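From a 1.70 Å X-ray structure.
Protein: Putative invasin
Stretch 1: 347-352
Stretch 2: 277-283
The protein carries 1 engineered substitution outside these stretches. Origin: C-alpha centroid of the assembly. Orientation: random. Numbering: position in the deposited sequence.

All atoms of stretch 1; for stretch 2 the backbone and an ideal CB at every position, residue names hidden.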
# COMPACT_ATOMS: atom_id res chain seq x y z
N ASN A 347 15.85 -13.47 31.56
CA ASN A 347 16.54 -12.99 30.36
C ASN A 347 18.02 -12.82 30.62
O ASN A 347 18.45 -12.52 31.74
CB ASN A 347 15.95 -11.66 29.91
CG ASN A 347 14.61 -11.81 29.20
OD1 ASN A 347 14.50 -12.53 28.20
ND2 ASN A 347 13.59 -11.12 29.70
N VAL A 348 18.82 -12.98 29.56
CA VAL A 348 20.24 -12.68 29.61
C VAL A 348 20.60 -11.77 28.44
O VAL A 348 20.43 -12.14 27.27
CB VAL A 348 21.10 -13.95 29.58
CG1 VAL A 348 22.58 -13.60 29.57
CG2 VAL A 348 20.78 -14.83 30.78
N SER A 349 21.07 -10.57 28.77
CA SER A 349 21.75 -9.69 27.83
C SER A 349 23.24 -9.81 28.09
O SER A 349 23.73 -9.44 29.17
CB SER A 349 21.28 -8.25 27.98
OG SER A 349 22.06 -7.38 27.17
N CYS A 350 23.97 -10.33 27.11
CA CYS A 350 25.39 -10.56 27.27
C CYS A 350 26.16 -9.25 27.15
O CYS A 350 25.79 -8.35 26.39
CB CYS A 350 25.87 -11.56 26.21
SG CYS A 350 25.18 -13.25 26.42
N SER A 351 27.23 -9.13 27.93
CA SER A 351 28.14 -8.00 27.85
C SER A 351 29.22 -8.32 26.83
O SER A 351 29.87 -9.37 26.91
CB SER A 351 28.76 -7.70 29.22
OG SER A 351 29.55 -6.53 29.19
N LEU A 352 29.40 -7.43 25.85
CA LEU A 352 30.28 -7.71 24.72
C LEU A 352 31.56 -6.87 24.76
O LEU A 352 31.90 -6.24 25.76
CB LEU A 352 29.54 -7.46 23.40
CG LEU A 352 28.16 -8.10 23.25
CD1 LEU A 352 27.58 -7.72 21.91
CD2 LEU A 352 28.24 -9.61 23.40
OXT LEU A 352 32.29 -6.81 23.77
N UNK A 277 27.89 -19.50 32.05
CA UNK A 277 28.55 -20.42 31.14
C UNK A 277 28.44 -19.96 29.69
O UNK A 277 29.30 -20.32 28.87
CB UNK A 277 27.96 -21.82 31.29
N UNK A 278 27.43 -19.16 29.36
CA UNK A 278 27.20 -18.74 27.99
C UNK A 278 27.98 -17.49 27.61
O UNK A 278 28.47 -17.38 26.48
CB UNK A 278 25.71 -18.50 27.77
N UNK A 279 28.09 -16.53 28.53
CA UNK A 279 28.72 -15.25 28.20
C UNK A 279 29.01 -14.49 29.48
O UNK A 279 28.69 -14.94 30.59
CB UNK A 279 27.83 -14.42 27.27
N UNK A 280 29.64 -13.33 29.33
CA UNK A 280 29.83 -12.41 30.44
C UNK A 280 28.50 -11.72 30.75
O UNK A 280 27.90 -11.10 29.87
CB UNK A 280 30.92 -11.38 30.12
N UNK A 281 28.06 -11.82 32.00
CA UNK A 281 26.80 -11.20 32.42
C UNK A 281 27.12 -9.82 32.96
O UNK A 281 28.01 -9.68 33.81
CB UNK A 281 26.07 -12.05 33.47
N UNK A 282 26.44 -8.76 32.51
CA UNK A 282 26.77 -7.42 33.03
C UNK A 282 26.41 -7.28 34.50
O UNK A 282 25.59 -8.02 35.05
CB UNK A 282 26.05 -6.34 32.22
N UNK A 283 27.06 -6.32 35.15
CA UNK A 283 26.72 -6.02 36.52
C UNK A 283 25.34 -5.37 36.59
O UNK A 283 24.81 -4.87 35.59
CB UNK A 283 27.78 -5.11 37.15

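Position 277 lies in the last turn of a helix, with phi/psi of -70/-25, and its ideal CB has no atom of stretch 1 within 5.5 Å. Stretch 1 therefore sets no requirement, and most helix-compatible residues would do. Ala277 is deposited.

Position 278 is still helical (-87/-38), but its CA-to-CB bond points toward stretch 1. The ideal CB is 5.4 Å from SG of Cys350, a gap that a short side chain would leave unfilled; the sulfur and the methyl groups of Val348 offer an apolar surface, so leucine, isoleucine or methionine would suit. It is Met278. Its CE lies 3.7 Å from CG1 of Val348 and 4.0 Å from SG of Cys350.

Position 279 is the most constrained. The backbone leaves helical geometry here (-166/177), CA-to-CB points toward stretch 1, and the ideal CB is only 3.0 Å from SG of Cys350. That is too close for nonbonded carbon and sulfur, but normal for a CB one atom removed from a bonded sulfur. Cysteine is strongly indicated. Cys279, with chi1 p, closes the disulfide: its SG is 2.1 Å from SG of Cys350, with chi3 of -80°.

At position 280 the backbone does the main work. Its O accepts a nearly linear hydrogen bond from N of Ser351 (2.8 Å to that O, 175°), which any residue could supply. CA-to-CB points sideways, with the ideal CB 3.9 Å from O of Ser351, so small, polar or beta-branched residues fit. Thr280 is found, its CG2 4.1 Å from CB of Ser351. A water bridges the backbones, accepting from N of Thr280 (3.0 Å to the water O) and donating to O of Ser351 (2.7 Å from the water O).

Position 281 has extended angles (-92/129) and a CB directed away, 5.5 Å from CG1 of Val348. Stretch 1 hardly discriminates; the deposited Val281 makes no close contact.

At position 282, phi of -67 permits proline. CA-to-CB points sideways, with the ideal CB 4.3 Å from CB of Ser351 and 4.9 Å from O of Ser349, so a compact side chain would fit, alanine and proline among them. In Pro282 the ring brings CD to 2.9 Å from O of Ser349, a tight approach.

Position 283 is beyond reach of stretch 1, which leaves its identity open. Ser283 is an N-cap, its side chain capping a backbone N just past the stretch.

Stretch 2 (277-283) AMCTVPS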
# COMPACT_ATOMS: atom_id res chain seq x y z
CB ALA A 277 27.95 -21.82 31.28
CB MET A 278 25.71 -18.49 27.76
CG MET A 278 25.37 -17.94 26.39
SD MET A 278 23.60 -17.79 26.15
CE MET A 278 23.18 -16.54 27.37
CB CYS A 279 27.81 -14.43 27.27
SG CYS A 279 26.25 -13.94 28.03
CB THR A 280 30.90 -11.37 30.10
OG1 THR A 280 32.13 -12.03 29.80
CG2 THR A 280 31.11 -10.41 31.26
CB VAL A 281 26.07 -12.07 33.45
CG1 VAL A 281 24.77 -11.43 33.90
CG2 VAL A 281 25.81 -13.45 32.87
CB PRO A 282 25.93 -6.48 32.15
CG PRO A 282 24.81 -7.34 31.65
CD PRO A 282 25.39 -8.71 31.48
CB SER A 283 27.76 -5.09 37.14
OG SER A 283 27.72 -3.80 36.54
O HOH W 1 30.26 -12.02 26.66
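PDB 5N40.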